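Side-chain contacts in N-acetylgalactosaminyltransferase 7 (Homo sapiens, PDB 6IWR), which belongs to a family of glycosyltransferases that pair a GT-A-type domain with a ricin-type beta-trefoil lectin domain: residues A[165-170]-A[180-185]; A[424-429]-A[508-513]. All blocks are in the same frame, centred on the assembly; numbering follows the deposited sequence.

Of the two contacts, one joins a helix to the sheet within the GT-A-type domain and the other joins a loop to the beta-trefoil. Nearest the N terminus, contact 1 brings helix 160-173 against strand 179-186, which follows it directly, closing a loop of nine residues. It is therefore local, holding a helix to the neighbouring strand of the mixed sheet. Contact 2 opens later, so the two are in series and neither nest nor cross. It spans 78 residues, joining the loop after helix 417-423 to strand 511-514. The centres of contact 1 and contact 2 are about 43 Å apart, on opposite sides of the chain's centre. Between contact 1 and contact 2 the nearest atoms are about 27 Å apart.

Contact 1: A[165-170]-A[180-185]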
loop_
_atom_site.group_PDB
_atom_site.type_symbol
_atom_site.label_atom_id
_atom_site.label_comp_id
_atom_site.label_asym_id
_atom_site.label_seq_id
_atom_site.Cartn_x
_atom_site.Cartn_y
_atom_site.Cartn_z
ATOM N N ARG A 165 -0.101 23.664 19.805
ATOM C CA ARG A 165 -1.174 23.098 20.616
ATOM C C ARG A 165 -0.614 22.148 21.665
ATOM O O ARG A 165 -1.135 22.080 22.786
ATOM C CB ARG A 165 -2.215 22.401 19.739
ATOM C CG ARG A 165 -3.432 21.835 20.506
ATOM C CD ARG A 165 -4.736 21.796 19.648
ATOM N NE ARG A 165 -4.468 21.243 18.325
ATOM C CZ ARG A 165 -4.627 21.880 17.172
ATOM N NH1 ARG A 165 -4.302 21.251 16.046
ATOM N NH2 ARG A 165 -5.121 23.114 17.122
ATOM N N THR A 166 0.461 21.418 21.335
ATOM C CA THR A 166 1.131 20.612 22.350
ATOM C C THR A 166 1.508 21.483 23.541
ATOM O O THR A 166 1.138 21.206 24.690
ATOM C CB THR A 166 2.398 19.978 21.786
ATOM O OG1 THR A 166 2.143 19.392 20.505
ATOM C CG2 THR A 166 2.936 18.922 22.749
ATOM N N VAL A 167 2.249 22.557 23.247
ATOM C CA VAL A 167 2.714 23.487 24.263
ATOM C C VAL A 167 1.538 24.131 24.984
ATOM O O VAL A 167 1.490 24.164 26.222
ATOM C CB VAL A 167 3.644 24.540 23.623
ATOM C CG1 VAL A 167 3.941 25.671 24.612
ATOM C CG2 VAL A 167 4.956 23.883 23.161
ATOM N N HIS A 168 0.593 24.697 24.228
ATOM C CA HIS A 168 -0.580 25.283 24.871
ATOM C C HIS A 168 -1.220 24.272 25.812
ATOM O O HIS A 168 -1.516 24.576 26.974
ATOM C CB HIS A 168 -1.601 25.763 23.825
ATOM C CG HIS A 168 -1.344 27.149 23.312
ATOM N ND1 HIS A 168 -2.085 28.245 23.703
ATOM C CD2 HIS A 168 -0.428 27.616 22.428
ATOM C CE1 HIS A 168 -1.635 29.324 23.088
ATOM N NE2 HIS A 168 -0.633 28.971 22.303
ATOM N N SER A 169 -1.405 23.046 25.333
ATOM C CA SER A 169 -2.028 22.020 26.152
ATOM C C SER A 169 -1.242 21.797 27.444
ATOM O O SER A 169 -1.830 21.733 28.527
ATOM C CB SER A 169 -2.172 20.749 25.314
ATOM O OG SER A 169 -1.538 19.628 25.881
ATOM N N VAL A 170 0.092 21.724 27.357
ATOM C CA VAL A 170 0.922 21.522 28.550
ATOM C C VAL A 170 0.782 22.698 29.510
ATOM O O VAL A 170 0.612 22.519 30.730
ATOM C CB VAL A 170 2.394 21.307 28.155
ATOM C CG1 VAL A 170 3.281 21.382 29.401
ATOM C CG2 VAL A 170 2.567 19.988 27.421
ATOM N N ALA A 180 8.779 23.662 35.368
ATOM C CA ALA A 180 9.975 24.483 35.494
ATOM C C ALA A 180 10.324 25.226 34.207
ATOM O O ALA A 180 10.930 26.305 34.273
ATOM C CB ALA A 180 11.152 23.611 35.926
ATOM N N GLU A 181 9.970 24.670 33.044
ATOM C CA GLU A 181 10.348 25.177 31.726
ATOM C C GLU A 181 9.841 24.185 30.687
ATOM O O GLU A 181 9.683 22.995 30.970
ATOM C CB GLU A 181 11.874 25.347 31.587
ATOM C CG GLU A 181 12.614 24.010 31.578
ATOM C CD GLU A 181 14.130 24.118 31.449
ATOM O OE1 GLU A 181 14.618 25.193 31.014
ATOM O OE2 GLU A 181 14.826 23.114 31.786
ATOM N N ILE A 182 9.589 24.682 29.481
ATOM C CA ILE A 182 9.281 23.843 28.336
ATOM C C ILE A 182 10.389 24.087 27.327
ATOM O O ILE A 182 10.509 25.190 26.779
ATOM C CB ILE A 182 7.904 24.147 27.731
ATOM C CG1 ILE A 182 6.783 23.865 28.756
ATOM C CG2 ILE A 182 7.725 23.321 26.454
ATOM C CD1 ILE A 182 5.366 24.292 28.301
ATOM N N VAL A 183 11.211 23.073 27.096
ATOM C CA VAL A 183 12.370 23.176 26.215
ATOM C C VAL A 183 12.018 22.535 24.879
ATOM O O VAL A 183 11.825 21.314 24.803
ATOM C CB VAL A 183 13.598 22.500 26.842
ATOM C CG1 VAL A 183 14.718 22.344 25.801
ATOM C CG2 VAL A 183 14.072 23.277 28.045
ATOM N N LEU A 184 11.918 23.342 23.827
ATOM C CA LEU A 184 11.735 22.802 22.487
ATOM C C LEU A 184 13.113 22.606 21.877
ATOM O O LEU A 184 13.966 23.495 21.974
ATOM C CB LEU A 184 10.883 23.721 21.610
ATOM C CG LEU A 184 9.596 24.327 22.180
ATOM C CD1 LEU A 184 9.046 25.364 21.204
ATOM C CD2 LEU A 184 8.511 23.284 22.539
ATOM N N ILE A 185 13.344 21.432 21.299
ATOM C CA ILE A 185 14.603 21.108 20.637
ATOM C C ILE A 185 14.331 21.014 19.145
ATOM O O ILE A 185 13.701 20.059 18.668
ATOM C CB ILE A 185 15.223 19.802 21.151
ATOM C CG1 ILE A 185 15.491 19.875 22.644
ATOM C CG2 ILE A 185 16.521 19.534 20.400
ATOM C CD1 ILE A 185 16.653 20.732 22.996
#
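Ile182 and Val167 bury the most surface in this contact, yet the shorter approaches are made through a second partner each. The end methyl CD1 of Ile182 comes to 3.7 Å from CG1 of Val170, while it lies 4.2 Å from CG1 of Val167, so it rests against side chains one helical turn apart. Its reach follows from the extended chain: chi2 of 173° carries CD1 straight out from the strand. Val167 offers a different methyl to each neighbour. With CG1 opposite the backbone N (chi1 170°), CG2 falls beside that N, where it meets CD2 of Leu184 at 3.7 Å. Val170 and Ile182 slide past one another in opposite senses, whereas the two side chains that Val167 touches lie askew to it. Every touching atom is a methyl carbon and all four residues are buried, evidence for a purely apolar seam.

The axes of the short segments approach to 10.7 Å and run nearly antiparallel, at 172°. Ile153 of strand 149-155 touches both Val167 and Leu184, and Val209 of strand 209-213 adjoins both Ile182 and Leu184. Strands 149-155 and 179-186 are parallel neighbours joined through helix 160-173, which makes this the helix-to-strand packing of a beta-alpha-beta crossover, as in the Rossmann-like core of GT-A glycosyltransferases.

Contact 2: A[424-429]-A[508-513]; sequences RPESQA and NQLFRI
Pro425 faces Arg512 with their CA atoms 8.1 Å apart, and Glu426 faces Leu510 at 8.6 Å between CA atoms, so the two backbones advance in opposite senses and are bridged by side chains. At the first pair, CG and CD of the proline ring both lie 4.0 Å from CD of Arg512; the two side chains cross at about a right angle, putting the ring against the aliphatic part of the arginine. The guanidinium group finds its main partner in the trefoil, where NH1 bonds to the backbone O of Tyr522, and NE makes a weak bond to O of Ala422.

At the second pair, methyl CD2 of Leu510 packs against the bent chain of Glu426, 4.1 Å from CB and 3.3 Å from OE1. It lies over the flat face of the carboxylate, an apolar van der Waals contact and not a polar bond. The bend at chi2 (-94°) folds the carboxylate back over the leucine, and OE2 has a long salt bridge to NE of Arg424 at 3.8 Å. Within 424-429, O of Arg424 accepts from both N and OG of Ser427, which holds the turn together.

Pro425 also touches Asn471 and Trp474 of strand 471-474, the neighbour of strand 511-514. The arrangement is consistent with an interdomain interface, as in this family, where the loop after helix 417-423 lies against the ricin-type beta-trefoil.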
loop_
_atom_site.group_PDB
_atom_site.type_symbol
_atom_site.label_atom_id
_atom_site.label_comp_id
_atom_site.label_asym_id
_atom_site.label_seq_id
_atom_site.Cartn_x
_atom_site.Cartn_y
_atom_site.Cartn_z
ATOM N N ARG A 424 16.309 -12.424 12.509
ATOM C CA ARG A 424 16.959 -11.536 11.543
ATOM C C ARG A 424 18.387 -12.015 11.323
ATOM O O ARG A 424 19.354 -11.382 11.769
ATOM C CB ARG A 424 16.916 -10.079 12.024
ATOM C CG ARG A 424 15.544 -9.684 12.525
ATOM C CD ARG A 424 15.464 -8.233 12.981
ATOM N NE ARG A 424 15.195 -7.379 11.828
ATOM C CZ ARG A 424 14.215 -6.487 11.771
ATOM N NH1 ARG A 424 13.421 -6.295 12.831
ATOM N NH2 ARG A 424 14.059 -5.777 10.659
ATOM N N PRO A 425 18.564 -13.143 10.628
ATOM C CA PRO A 425 19.937 -13.600 10.376
ATOM C C PRO A 425 20.708 -12.593 9.582
ATOM O O PRO A 425 21.928 -12.513 9.755
ATOM C CB PRO A 425 19.756 -14.906 9.594
ATOM C CG PRO A 425 18.283 -15.026 9.368
ATOM C CD PRO A 425 17.613 -13.762 9.694
ATOM N N GLU A 426 20.015 -11.773 8.774
ATOM C CA GLU A 426 20.699 -10.816 7.913
ATOM C C GLU A 426 21.511 -9.814 8.722
ATOM O O GLU A 426 22.351 -9.100 8.168
ATOM C CB GLU A 426 19.687 -10.101 6.989
ATOM C CG GLU A 426 18.769 -9.050 7.604
ATOM C CD GLU A 426 17.400 -9.589 8.045
ATOM O OE1 GLU A 426 17.159 -10.815 7.930
ATOM O OE2 GLU A 426 16.545 -8.781 8.527
ATOM N N SER A 427 21.275 -9.742 10.023
ATOM C CA SER A 427 21.964 -8.784 10.867
ATOM C C SER A 427 23.187 -9.384 11.518
ATOM O O SER A 427 23.980 -8.648 12.114
ATOM C CB SER A 427 21.030 -8.264 11.975
ATOM O OG SER A 427 20.785 -9.267 12.951
ATOM N N GLN A 428 23.330 -10.706 11.445
ATOM C CA GLN A 428 24.397 -11.379 12.171
ATOM C C GLN A 428 25.734 -10.648 11.999
ATOM O O GLN A 428 26.366 -10.253 12.988
ATOM C CB GLN A 428 24.495 -12.848 11.719
ATOM C CG GLN A 428 23.161 -13.655 11.731
ATOM C CD GLN A 428 23.334 -15.139 12.094
ATOM O OE1 GLN A 428 23.676 -15.477 13.233
ATOM N NE2 GLN A 428 23.097 -16.026 11.123
ATOM N N ALA A 429 26.163 -10.419 10.753
ATOM C CA ALA A 429 27.530 -9.974 10.510
ATOM C C ALA A 429 27.649 -8.479 10.230
ATOM O O ALA A 429 28.564 -8.044 9.519
ATOM C CB ALA A 429 28.123 -10.774 9.351
ATOM N N ASN A 508 13.004 -8.261 -0.079
ATOM C CA ASN A 508 11.977 -9.143 -0.608
ATOM C C ASN A 508 12.533 -10.353 -1.350
ATOM O O ASN A 508 11.750 -11.226 -1.757
ATOM C CB ASN A 508 11.053 -8.373 -1.547
ATOM C CG ASN A 508 10.194 -7.362 -0.835
ATOM O OD1 ASN A 508 9.518 -6.587 -1.490
ATOM N ND2 ASN A 508 10.209 -7.357 0.498
ATOM N N GLN A 509 13.850 -10.417 -1.564
ATOM C CA GLN A 509 14.490 -11.595 -2.129
ATOM C C GLN A 509 15.240 -12.395 -1.078
ATOM O O GLN A 509 16.133 -13.180 -1.421
ATOM C CB GLN A 509 15.429 -11.200 -3.259
ATOM C CG GLN A 509 14.713 -10.784 -4.494
ATOM C CD GLN A 509 15.659 -10.540 -5.642
ATOM O OE1 GLN A 509 16.884 -10.670 -5.496
ATOM N NE2 GLN A 509 15.103 -10.211 -6.802
ATOM N N LEU A 510 14.879 -12.225 0.192
ATOM C CA LEU A 510 15.535 -12.878 1.323
ATOM C C LEU A 510 14.550 -13.801 2.023
ATOM O O LEU A 510 13.402 -13.417 2.268
ATOM C CB LEU A 510 16.043 -11.839 2.308
ATOM C CG LEU A 510 16.961 -12.362 3.394
ATOM C CD1 LEU A 510 18.392 -12.170 2.908
ATOM C CD2 LEU A 510 16.703 -11.665 4.740
ATOM N N PHE A 511 14.994 -15.011 2.348
ATOM C CA PHE A 511 14.151 -15.973 3.052
ATOM C C PHE A 511 14.978 -16.698 4.104
ATOM O O PHE A 511 16.210 -16.649 4.105
ATOM C CB PHE A 511 13.511 -16.965 2.083
ATOM C CG PHE A 511 12.614 -16.311 1.068
ATOM C CD1 PHE A 511 13.139 -15.807 -0.124
ATOM C CD2 PHE A 511 11.247 -16.171 1.314
ATOM C CE1 PHE A 511 12.318 -15.190 -1.045
ATOM C CE2 PHE A 511 10.425 -15.554 0.397
ATOM C CZ PHE A 511 10.953 -15.077 -0.786
ATOM N N ARG A 512 14.290 -17.343 5.032
ATOM C CA ARG A 512 14.959 -18.235 5.966
ATOM C C ARG A 512 14.104 -19.479 6.122
ATOM O O ARG A 512 12.874 -19.422 6.041
ATOM C CB ARG A 512 15.226 -17.582 7.349
ATOM C CG ARG A 512 14.014 -16.930 7.960
ATOM C CD ARG A 512 14.372 -15.932 9.031
ATOM N NE ARG A 512 13.613 -16.234 10.228
ATOM C CZ ARG A 512 12.395 -15.763 10.484
ATOM N NH1 ARG A 512 11.784 -14.931 9.623
ATOM N NH2 ARG A 512 11.791 -16.123 11.616
ATOM N N ILE A 513 14.766 -20.613 6.314
ATOM C CA ILE A 513 14.088 -21.870 6.590
ATOM C C ILE A 513 14.397 -22.291 8.019
ATOM O O ILE A 513 15.559 -22.303 8.443
ATOM C CB ILE A 513 14.478 -22.974 5.592
ATOM C CG1 ILE A 513 13.442 -24.094 5.650
ATOM C CG2 ILE A 513 15.795 -23.563 5.949
ATOM C CD1 ILE A 513 13.763 -25.210 4.755
#